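Local coordinates for abietadiene synthase, chloroplastic (Abies grandis, PDB 3S9V), which is a chloroplast member of the terpene synthase family, a largely helical protein that joins a terpene synthase N-terminal domain to a metal-binding domain, at residues Y204-L209 against G226-S231; L268-R273 against L297-S302; P318-T323 against G350-F355; I329-G334 against V375-E380. One frame throughout, in Å; residues are numbered along the deposited sequence.

How the interactions relate
From the N terminus, interaction 1 closes a loop around helix 215-219 and ends at the start of helix 232-242. Interaction 2 then pairs two successive helices, 269-282 and 290-301. The next helix, 320-332, serves both remaining contacts: its N-terminal end meets loop 350-355 in interaction 3, and its C-terminal end meets loop 375-380 in interaction 4. These two cross along the chain, their centres about 17 Å apart. Interaction 2 touches both of them, through Phe-271 against Asp-322 and Leu-297 against Ile-329 and His-333. Interaction 1 touches none of the others: its nearest atoms lie about 6 Å from interactions 2 and 3, and its centre about 35 Å from that of interaction 4.

Interaction 1: residues Y204-L209 against G226-S231; sequences YSLEGL and GSFLSS
Leu-206 and Phe-228, and Tyr-204 and Leu-229, are the apolar pairs that join the 3-10 segment ending at 208 to the loop before helix 232-242. Leu-206 CD1 lies against Phe-228 CD1 at 3.7 Å, the two side chains crossing obliquely, and Ile-218 and Val-238 pack on both residues from neighbouring helices. Tyr-204 CB meets Leu-229 CD2 at 4.1 Å. With CG anti to the backbone N (chi1 -176°), the Tyr-204 ring is carried along the turn at 228-231, and its CD2 also comes 3.6 Å from Ser-231 CB.

Two backbone carbonyls take part. Leu-229 O sits at the edge of the Tyr-204 ring, near its plane, 3.5 Å from CD2, while Ser-231 OG is 3.2 Å from Tyr-204 O. Tyr-204 O accepts from Lys-450 NZ, which also forms a salt bridge with Glu-207.

The stretch from Gln-222 to Phe-228 reads QxxxGxF, resembling the QW motif of terpene cyclases with phenylalanine in the tryptophan position. Gln-222 NE2 donates to Gly-226 O, and Asp-225 OD1 accepts from Ser-227 N.

Within the loop, a type I' turn runs from Phe-228 to Ser-231, closed by Ser-231 N to Phe-228 O at 3.1 Å. Ser-227 OG accepts from Ser-230 N at 2.9 Å, an ST motif, and Ser-230 OG donates to Leu-229 O at 2.6 Å. Ser-231 then N-caps helix 232-242 with its side chain.

Interaction 2: residues L268-R273 against L297-S302; sequences LDLFER and LDYVYS
Leu-270 and Val-300 come closest along the backbone (CA atoms 5.9 Å apart) where the short helical segments 269-273 and 297-301 run roughly antiparallel, their directions 145° apart and their axes 9.9 Å apart. Tyr-299 has the largest share of the contact, reaching across to Arg-273 and Asp-269. The guanidinium of Arg-273 rests nearly flat on one face of the tyrosine ring, planes 18° apart, in a cation-pi contact with Arg-273 CZ 3.6 Å from the Tyr-299 ring centroid. It is displaced toward the rim, so Arg-273 NE comes 3.3 Å from Tyr-299 CD2. In-plane bonding of NH1 to Asp-269 O, at 3.2 Å, helps fix the rotation of the group, and the same nitrogen also bonds Gly-48 O.

At the ring's far end, Tyr-299 OH donates to the anti lone pair of Asp-269 OD1 at 2.7 Å, with the carboxylate steeply inclined to the ring. The Asp-269 CG lies between its backbone N and carbonyl carbon (chi1 55°), the crowded position, which swings the carboxylate over to the hydroxyl; OD2 accepts from Arg-313 N. Beside this polar group, Leu-270 CD2 packs on Tyr-299 CE2 at 4.1 Å, and Arg-273 CB meets Val-300 CG2 at 3.8 Å.

Helices 269-282 and 290-301 follow one another as a hairpin, and helix 320-332 packs on both, Asp-322 against Phe-271, and Ile-329 and Leu-330 against Leu-297.

Interaction 3: residues P318-T323 against G350-F355; sequences PDIDDT and GEFFCF
Ile-320 and Asp-319, at the start of helix 320-332, lean on Cys-354 and its neighbours in the loop that leads to helix 363-373, a mixed contact of backbone bonding and apolar packing. The backbone link is Ile-320 N to Cys-354 O, 3.0 Å and fairly straight at 162°. The same carbonyl oxygen lies 3.3 Å from Asp-319 CA in a CA-H...O contact, so one acceptor meets two successive residues of the helix start.

Ile-320 supplies the apolar part. With CG1 roughly anti to the backbone N (chi1 -155°), CD1 is directed to Phe-352 CB at 3.8 Å, and the CG2 branch lies 4.0 Å from Cys-354 SG. Phe-352 packs in turn on helix 381-397, and Val-369 of helix 363-373 touches Ile-320. Phe-355 CE2 also comes 3.7 Å from Asp-319 CB.

Asp-319 is the N-cap of helix 320-332, its OD2 accepting from Asp-322 N at 2.9 Å from above the carboxylate plane. Its carbonyl O takes two bonds from Thr-323, one from N and one from OG1. Asp-321 OD1 accepts from Asn-368 ND2 of helix 363-373, and Asp-322 packs against Phe-271 and Trp-275.

The sequence Asp-319 to Asp-322 is the DXDD signature of class II terpene cyclases, here placed at the first turn of a helix, with the loop at 352-355 packed beside it.

Interaction 4: residues I329-G334 against V375-E380; sequences ILRLHG and VSFPGE
Arg-331 and Glu-380 meet tip to tip in an end-on salt bridge, one nitrogen to each carboxylate oxygen, with the two flat groups nearly coplanar. NH2 donates to OE1 of Glu-380 at 3.0 Å and NH1 to its OE2 at 3.1 Å, each on the syn lone pair. NH2 makes a second in-plane bond, to Val-375 O at 3.0 Å, so three acceptors are gripped along the guanidinium edge. The arginine chain bends at its third torsion (chi3 -72°), which turns the tip toward this loop.

Glu-380 OE1 has a further donor, Phe-377 N at 2.9 Å, which arrives from above the carboxylate plane; OE2 has a weak second partner in Ser-339 OG. The glutamate thereby links the arginine to the backbone of its own loop, whose type II turn runs from Phe-377 to Glu-380. Glu-380 is also the N-cap residue of helix 381-397, and helix 320-332, which carries Arg-331, ends in a Schellman motif with Gly-334 as its C-prime residue; Gly-334 N donates to Arg-331 O at 3.1 Å. The C-terminal end of helix 320-332 is joined here to the loop before helix 381-397.

One guanidinium face lies on the Phe-377 ring, planes about 15° apart, in a cation-pi contact with Arg-331 CZ 3.8 Å from the Phe-377 ring centroid. Helix 712-736 touches this phenylalanine, and its Glu-728 and Asn-731 bond Ser-376. Beside the arginine, Leu-332 CD2 packs on Val-375 CG1 at 3.8 Å, and Trp-425 touches both of these residues.

Interaction 1: residues Y204-L209 against G226-S231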
# COMPACT_ATOMS: atom_id res chain seq x y z
N TYR A 204 -6.58 -0.79 -28.08
CA TYR A 204 -6.81 -2.03 -27.35
C TYR A 204 -7.97 -2.80 -27.96
O TYR A 204 -8.10 -4.00 -27.77
CB TYR A 204 -7.11 -1.70 -25.88
CG TYR A 204 -7.28 -2.89 -24.96
CD1 TYR A 204 -8.48 -3.09 -24.27
CD2 TYR A 204 -6.23 -3.77 -24.73
CE1 TYR A 204 -8.63 -4.13 -23.37
CE2 TYR A 204 -6.37 -4.83 -23.82
CZ TYR A 204 -7.57 -5.00 -23.15
OH TYR A 204 -7.73 -6.05 -22.26
N SER A 205 -8.82 -2.10 -28.71
CA SER A 205 -9.96 -2.76 -29.34
C SER A 205 -10.17 -2.43 -30.81
O SER A 205 -11.28 -2.14 -31.25
CB SER A 205 -11.24 -2.48 -28.53
OG SER A 205 -11.13 -1.30 -27.77
N LEU A 206 -9.08 -2.49 -31.58
CA LEU A 206 -9.13 -2.21 -33.01
C LEU A 206 -10.00 -3.20 -33.78
O LEU A 206 -10.47 -2.90 -34.87
CB LEU A 206 -7.72 -2.21 -33.59
CG LEU A 206 -6.87 -0.98 -33.28
CD1 LEU A 206 -5.41 -1.24 -33.62
CD2 LEU A 206 -7.41 0.19 -34.07
N GLU A 207 -10.21 -4.39 -33.22
CA GLU A 207 -11.03 -5.39 -33.89
C GLU A 207 -12.46 -4.87 -34.05
O GLU A 207 -13.23 -5.38 -34.87
CB GLU A 207 -11.01 -6.72 -33.13
CG GLU A 207 -11.75 -6.72 -31.80
CD GLU A 207 -10.87 -6.37 -30.62
OE1 GLU A 207 -9.85 -5.66 -30.81
OE2 GLU A 207 -11.21 -6.78 -29.48
N GLY A 208 -12.81 -3.84 -33.29
CA GLY A 208 -14.15 -3.27 -33.38
C GLY A 208 -14.19 -1.92 -34.09
O GLY A 208 -15.22 -1.26 -34.09
N LEU A 209 -13.07 -1.52 -34.69
CA LEU A 209 -12.99 -0.24 -35.39
C LEU A 209 -12.48 -0.43 -36.82
O LEU A 209 -12.13 0.53 -37.50
CB LEU A 209 -12.05 0.69 -34.64
CG LEU A 209 -12.35 0.89 -33.16
CD1 LEU A 209 -11.13 1.47 -32.49
CD2 LEU A 209 -13.57 1.79 -32.99
N GLY A 226 5.41 -5.67 -31.40
CA GLY A 226 4.49 -5.92 -32.49
C GLY A 226 3.01 -5.93 -32.17
O GLY A 226 2.18 -6.04 -33.07
N SER A 227 2.66 -5.81 -30.89
CA SER A 227 1.26 -5.84 -30.52
C SER A 227 0.65 -4.46 -30.63
O SER A 227 1.35 -3.46 -30.81
CB SER A 227 1.07 -6.30 -29.08
OG SER A 227 1.13 -5.19 -28.19
N PHE A 228 -0.67 -4.41 -30.52
CA PHE A 228 -1.39 -3.15 -30.52
C PHE A 228 -2.00 -3.10 -29.13
O PHE A 228 -2.96 -3.80 -28.81
CB PHE A 228 -2.41 -3.14 -31.65
CG PHE A 228 -1.81 -2.77 -32.99
CD1 PHE A 228 -1.70 -1.44 -33.36
CD2 PHE A 228 -1.24 -3.75 -33.81
CE1 PHE A 228 -1.04 -1.07 -34.53
CE2 PHE A 228 -0.57 -3.39 -34.98
CZ PHE A 228 -0.47 -2.05 -35.34
N LEU A 229 -1.36 -2.29 -28.28
CA LEU A 229 -1.73 -2.11 -26.88
C LEU A 229 -1.90 -3.43 -26.13
O LEU A 229 -2.79 -3.57 -25.29
CB LEU A 229 -2.99 -1.26 -26.73
CG LEU A 229 -2.63 -0.10 -25.81
CD1 LEU A 229 -2.61 1.18 -26.61
CD2 LEU A 229 -3.59 -0.00 -24.65
N SER A 230 -1.02 -4.38 -26.45
CA SER A 230 -0.96 -5.70 -25.84
C SER A 230 -2.16 -6.62 -26.05
O SER A 230 -2.20 -7.71 -25.47
CB SER A 230 -0.69 -5.58 -24.34
OG SER A 230 -1.86 -5.26 -23.62
N SER A 231 -3.10 -6.21 -26.89
CA SER A 231 -4.30 -7.01 -27.15
C SER A 231 -4.15 -8.00 -28.31
O SER A 231 -3.92 -7.60 -29.45
CB SER A 231 -5.48 -6.08 -27.42
OG SER A 231 -6.60 -6.81 -27.90

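Interaction 2: residues L268-R273 against L297-S302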
# COMPACT_ATOMS: atom_id res chain seq x y z
N LEU A 268 2.39 -9.39 -18.95
CA LEU A 268 1.92 -8.75 -17.72
C LEU A 268 2.99 -8.75 -16.63
O LEU A 268 2.68 -8.69 -15.44
CB LEU A 268 0.68 -9.50 -17.22
CG LEU A 268 -0.50 -9.56 -18.20
CD1 LEU A 268 -1.59 -10.47 -17.64
CD2 LEU A 268 -1.05 -8.15 -18.44
N ASP A 269 4.25 -8.79 -17.06
CA ASP A 269 5.40 -8.85 -16.16
C ASP A 269 5.58 -7.77 -15.09
O ASP A 269 6.02 -8.07 -13.98
CB ASP A 269 6.69 -8.98 -16.97
CG ASP A 269 6.85 -7.87 -18.01
OD1 ASP A 269 8.00 -7.58 -18.39
OD2 ASP A 269 5.83 -7.30 -18.45
N LEU A 270 5.25 -6.52 -15.40
CA LEU A 270 5.42 -5.46 -14.40
C LEU A 270 4.22 -5.43 -13.46
O LEU A 270 4.35 -5.22 -12.24
CB LEU A 270 5.56 -4.10 -15.08
CG LEU A 270 6.64 -3.90 -16.15
CD1 LEU A 270 6.76 -2.42 -16.43
CD2 LEU A 270 7.98 -4.45 -15.67
N PHE A 271 3.05 -5.63 -14.03
CA PHE A 271 1.83 -5.65 -13.26
C PHE A 271 1.88 -6.81 -12.25
O PHE A 271 1.63 -6.63 -11.06
CB PHE A 271 0.63 -5.78 -14.22
CG PHE A 271 -0.67 -6.12 -13.55
CD1 PHE A 271 -1.08 -5.46 -12.39
CD2 PHE A 271 -1.50 -7.10 -14.09
CE1 PHE A 271 -2.29 -5.76 -11.79
CE2 PHE A 271 -2.72 -7.41 -13.49
CZ PHE A 271 -3.12 -6.74 -12.34
N GLU A 272 2.26 -7.99 -12.72
CA GLU A 272 2.32 -9.16 -11.84
C GLU A 272 3.33 -9.04 -10.69
O GLU A 272 3.01 -9.35 -9.54
CB GLU A 272 2.62 -10.42 -12.66
CG GLU A 272 2.68 -11.67 -11.81
CD GLU A 272 2.66 -12.93 -12.64
OE1 GLU A 272 3.70 -13.29 -13.25
OE2 GLU A 272 1.59 -13.57 -12.70
N ARG A 273 4.54 -8.59 -11.01
CA ARG A 273 5.57 -8.45 -9.98
C ARG A 273 5.25 -7.39 -8.93
O ARG A 273 5.41 -7.64 -7.73
CB ARG A 273 6.92 -8.15 -10.62
CG ARG A 273 7.57 -9.37 -11.29
CD ARG A 273 8.87 -8.99 -11.98
NE ARG A 273 9.58 -10.15 -12.52
CZ ARG A 273 9.18 -10.85 -13.58
NH1 ARG A 273 8.07 -10.51 -14.23
NH2 ARG A 273 9.89 -11.89 -13.98
N LEU A 297 11.81 -6.86 -7.86
CA LEU A 297 11.95 -5.42 -7.99
C LEU A 297 13.13 -5.01 -8.88
O LEU A 297 13.06 -3.98 -9.56
CB LEU A 297 12.08 -4.76 -6.61
CG LEU A 297 10.82 -4.87 -5.72
CD1 LEU A 297 11.09 -4.19 -4.40
CD2 LEU A 297 9.62 -4.21 -6.41
N ASP A 298 14.21 -5.80 -8.87
CA ASP A 298 15.36 -5.50 -9.73
C ASP A 298 14.88 -5.57 -11.18
O ASP A 298 15.25 -4.74 -12.02
CB ASP A 298 16.49 -6.54 -9.54
CG ASP A 298 17.31 -6.31 -8.28
OD1 ASP A 298 17.34 -5.17 -7.77
OD2 ASP A 298 17.95 -7.28 -7.82
N TYR A 299 14.04 -6.56 -11.46
CA TYR A 299 13.49 -6.76 -12.79
C TYR A 299 12.66 -5.56 -13.19
O TYR A 299 12.86 -4.99 -14.27
CB TYR A 299 12.62 -8.02 -12.81
CG TYR A 299 11.97 -8.30 -14.15
CD1 TYR A 299 12.60 -9.10 -15.10
CD2 TYR A 299 10.72 -7.74 -14.46
CE1 TYR A 299 12.00 -9.35 -16.34
CE2 TYR A 299 10.12 -7.98 -15.70
CZ TYR A 299 10.76 -8.79 -16.63
OH TYR A 299 10.14 -9.05 -17.83
N VAL A 300 11.72 -5.16 -12.33
CA VAL A 300 10.87 -4.02 -12.64
C VAL A 300 11.68 -2.75 -12.85
O VAL A 300 11.41 -1.98 -13.77
CB VAL A 300 9.84 -3.77 -11.53
CG1 VAL A 300 9.02 -2.50 -11.84
CG2 VAL A 300 8.91 -4.99 -11.42
N TYR A 301 12.68 -2.53 -11.99
CA TYR A 301 13.51 -1.34 -12.10
C TYR A 301 14.31 -1.31 -13.41
O TYR A 301 14.50 -0.25 -13.99
CB TYR A 301 14.46 -1.22 -10.90
CG TYR A 301 15.32 0.03 -10.92
CD1 TYR A 301 14.74 1.30 -10.80
CD2 TYR A 301 16.70 -0.04 -11.11
CE1 TYR A 301 15.52 2.46 -10.86
CE2 TYR A 301 17.49 1.11 -11.17
CZ TYR A 301 16.89 2.36 -11.05
OH TYR A 301 17.65 3.50 -11.12
N SER A 302 14.78 -2.48 -13.86
CA SER A 302 15.55 -2.55 -15.10
C SER A 302 14.66 -2.19 -16.27
O SER A 302 15.13 -2.04 -17.39
CB SER A 302 16.11 -3.96 -15.33
OG SER A 302 15.09 -4.87 -15.72

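Interaction 3: residues P318-T323 against G350-F355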
# COMPACT_ATOMS: atom_id res chain seq x y z
N PRO A 318 2.15 4.28 -20.77
CA PRO A 318 2.22 3.99 -19.34
C PRO A 318 0.87 4.28 -18.72
O PRO A 318 0.03 4.92 -19.35
CB PRO A 318 3.28 4.97 -18.86
CG PRO A 318 2.97 6.19 -19.69
CD PRO A 318 2.75 5.60 -21.08
N ASP A 319 0.65 3.79 -17.51
CA ASP A 319 -0.60 4.05 -16.81
C ASP A 319 -0.28 4.46 -15.38
O ASP A 319 0.68 3.97 -14.78
CB ASP A 319 -1.52 2.82 -16.82
CG ASP A 319 -1.00 1.70 -15.96
OD1 ASP A 319 -0.04 1.02 -16.38
OD2 ASP A 319 -1.55 1.50 -14.86
N ILE A 320 -1.09 5.36 -14.83
CA ILE A 320 -0.87 5.87 -13.49
C ILE A 320 -0.89 4.79 -12.40
O ILE A 320 -0.20 4.93 -11.39
CB ILE A 320 -1.89 6.97 -13.15
CG1 ILE A 320 -1.32 7.90 -12.08
CG2 ILE A 320 -3.20 6.35 -12.68
CD1 ILE A 320 -2.17 9.12 -11.82
N ASP A 321 -1.66 3.73 -12.60
CA ASP A 321 -1.75 2.67 -11.59
C ASP A 321 -0.42 1.93 -11.44
O ASP A 321 0.11 1.85 -10.34
CB ASP A 321 -2.87 1.69 -11.94
CG ASP A 321 -3.45 1.00 -10.70
OD1 ASP A 321 -3.00 1.28 -9.56
OD2 ASP A 321 -4.37 0.16 -10.87
N ASP A 322 0.12 1.40 -12.54
CA ASP A 322 1.39 0.68 -12.49
C ASP A 322 2.53 1.63 -12.12
O ASP A 322 3.48 1.23 -11.43
CB ASP A 322 1.73 0.05 -13.85
CG ASP A 322 0.87 -1.15 -14.17
OD1 ASP A 322 -0.15 -0.99 -14.87
OD2 ASP A 322 1.21 -2.27 -13.71
N THR A 323 2.46 2.87 -12.59
CA THR A 323 3.49 3.85 -12.31
C THR A 323 3.49 4.27 -10.85
O THR A 323 4.54 4.40 -10.23
CB THR A 323 3.34 5.10 -13.19
OG1 THR A 323 3.45 4.73 -14.57
CG2 THR A 323 4.42 6.12 -12.86
N GLY A 350 -4.37 20.17 -12.64
CA GLY A 350 -4.00 19.48 -11.42
C GLY A 350 -4.77 18.21 -11.11
O GLY A 350 -4.66 17.67 -10.01
N GLU A 351 -5.56 17.73 -12.06
CA GLU A 351 -6.31 16.49 -11.87
C GLU A 351 -5.48 15.38 -12.49
O GLU A 351 -4.82 15.59 -13.49
CB GLU A 351 -7.67 16.56 -12.56
CG GLU A 351 -8.65 17.49 -11.89
CD GLU A 351 -8.78 17.18 -10.41
OE1 GLU A 351 -9.11 16.03 -10.07
OE2 GLU A 351 -8.55 18.10 -9.59
N PHE A 352 -5.50 14.21 -11.87
CA PHE A 352 -4.73 13.08 -12.40
C PHE A 352 -5.66 12.01 -12.96
O PHE A 352 -6.70 11.71 -12.37
CB PHE A 352 -3.84 12.47 -11.32
CG PHE A 352 -2.75 13.38 -10.86
CD1 PHE A 352 -3.05 14.49 -10.07
CD2 PHE A 352 -1.43 13.14 -11.21
CE1 PHE A 352 -2.04 15.34 -9.65
CE2 PHE A 352 -0.42 13.98 -10.80
CZ PHE A 352 -0.72 15.08 -10.01
N PHE A 353 -5.26 11.43 -14.09
CA PHE A 353 -6.04 10.40 -14.74
C PHE A 353 -5.14 9.19 -15.03
O PHE A 353 -3.92 9.30 -14.98
CB PHE A 353 -6.65 10.98 -16.02
CG PHE A 353 -7.57 12.15 -15.76
CD1 PHE A 353 -8.89 11.95 -15.38
CD2 PHE A 353 -7.10 13.46 -15.84
CE1 PHE A 353 -9.74 13.02 -15.08
CE2 PHE A 353 -7.92 14.55 -15.54
CZ PHE A 353 -9.25 14.33 -15.16
N CYS A 354 -5.75 8.04 -15.30
CA CYS A 354 -5.00 6.81 -15.54
C CYS A 354 -4.14 6.82 -16.81
O CYS A 354 -3.12 6.14 -16.87
CB CYS A 354 -5.97 5.61 -15.54
SG CYS A 354 -5.18 4.01 -15.21
N PHE A 355 -4.55 7.59 -17.81
CA PHE A 355 -3.79 7.67 -19.05
C PHE A 355 -3.60 9.10 -19.53
O PHE A 355 -4.45 9.96 -19.30
CB PHE A 355 -4.48 6.86 -20.16
CG PHE A 355 -4.53 5.38 -19.88
CD1 PHE A 355 -5.66 4.81 -19.31
CD2 PHE A 355 -3.44 4.57 -20.17
CE1 PHE A 355 -5.71 3.44 -19.04
CE2 PHE A 355 -3.48 3.20 -19.90
CZ PHE A 355 -4.62 2.64 -19.33

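Interaction 4: residues I329-G334 against V375-E380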
# COMPACT_ATOMS: atom_id res chain seq x y z
N ILE A 329 6.74 1.53 -4.18
CA ILE A 329 7.49 0.35 -3.80
C ILE A 329 8.98 0.40 -4.14
O ILE A 329 9.81 -0.02 -3.34
CB ILE A 329 6.87 -0.92 -4.40
CG1 ILE A 329 5.46 -1.11 -3.83
CG2 ILE A 329 7.75 -2.13 -4.08
CD1 ILE A 329 4.70 -2.31 -4.39
N LEU A 330 9.32 0.91 -5.32
CA LEU A 330 10.73 1.02 -5.71
C LEU A 330 11.41 2.07 -4.84
O LEU A 330 12.58 1.92 -4.47
CB LEU A 330 10.86 1.41 -7.19
CG LEU A 330 10.47 0.32 -8.20
CD1 LEU A 330 10.54 0.86 -9.61
CD2 LEU A 330 11.43 -0.87 -8.06
N ARG A 331 10.68 3.12 -4.51
CA ARG A 331 11.23 4.16 -3.66
C ARG A 331 11.49 3.62 -2.26
O ARG A 331 12.59 3.80 -1.72
CB ARG A 331 10.28 5.36 -3.56
CG ARG A 331 10.58 6.26 -2.37
CD ARG A 331 9.92 7.61 -2.51
NE ARG A 331 10.59 8.40 -3.53
CZ ARG A 331 10.25 9.64 -3.85
NH1 ARG A 331 10.93 10.29 -4.79
NH2 ARG A 331 9.23 10.23 -3.25
N LEU A 332 10.51 2.95 -1.68
CA LEU A 332 10.69 2.41 -0.34
C LEU A 332 11.81 1.39 -0.28
O LEU A 332 12.45 1.23 0.76
CB LEU A 332 9.39 1.80 0.19
CG LEU A 332 8.29 2.83 0.53
CD1 LEU A 332 7.01 2.12 0.91
CD2 LEU A 332 8.76 3.72 1.68
N HIS A 333 12.08 0.70 -1.39
CA HIS A 333 13.14 -0.29 -1.39
C HIS A 333 14.52 0.21 -1.81
O HIS A 333 15.40 -0.59 -2.13
CB HIS A 333 12.74 -1.50 -2.23
CG HIS A 333 11.72 -2.37 -1.56
ND1 HIS A 333 12.04 -3.55 -0.94
CD2 HIS A 333 10.39 -2.19 -1.35
CE1 HIS A 333 10.96 -4.07 -0.38
NE2 HIS A 333 9.95 -3.26 -0.62
N GLY A 334 14.70 1.53 -1.81
CA GLY A 334 15.99 2.12 -2.13
C GLY A 334 16.40 2.36 -3.58
O GLY A 334 17.56 2.67 -3.84
N VAL A 375 4.28 9.20 0.37
CA VAL A 375 5.69 8.91 0.57
C VAL A 375 6.50 9.88 -0.27
O VAL A 375 7.21 9.50 -1.20
CB VAL A 375 6.01 7.44 0.17
CG1 VAL A 375 7.40 7.07 0.64
CG2 VAL A 375 4.99 6.50 0.80
N SER A 376 6.39 11.15 0.08
CA SER A 376 7.05 12.22 -0.64
C SER A 376 8.22 12.83 0.11
O SER A 376 8.34 12.72 1.33
CB SER A 376 6.05 13.32 -0.93
OG SER A 376 5.52 13.81 0.29
N PHE A 377 9.07 13.51 -0.67
CA PHE A 377 10.24 14.20 -0.16
C PHE A 377 9.97 15.69 -0.28
O PHE A 377 9.09 16.12 -1.02
CB PHE A 377 11.47 13.84 -0.99
CG PHE A 377 11.81 12.38 -0.96
CD1 PHE A 377 11.34 11.56 0.06
CD2 PHE A 377 12.64 11.83 -1.94
CE1 PHE A 377 11.68 10.21 0.10
CE2 PHE A 377 12.98 10.49 -1.90
CZ PHE A 377 12.50 9.67 -0.88
N PRO A 378 10.73 16.51 0.47
CA PRO A 378 10.52 17.95 0.39
C PRO A 378 10.69 18.46 -1.03
O PRO A 378 11.60 18.03 -1.74
CB PRO A 378 11.56 18.51 1.36
CG PRO A 378 12.65 17.46 1.34
CD PRO A 378 11.87 16.18 1.35
N GLY A 379 9.82 19.38 -1.42
CA GLY A 379 9.90 19.96 -2.75
C GLY A 379 9.24 19.19 -3.88
O GLY A 379 9.33 19.61 -5.03
N GLU A 380 8.59 18.07 -3.59
CA GLU A 380 7.94 17.32 -4.66
C GLU A 380 6.49 17.78 -4.80
O GLU A 380 5.56 17.10 -4.35
CB GLU A 380 8.02 15.82 -4.38
CG GLU A 380 9.46 15.34 -4.26
CD GLU A 380 9.60 13.83 -4.27
OE1 GLU A 380 8.85 13.14 -3.55
OE2 GLU A 380 10.48 13.32 -5.00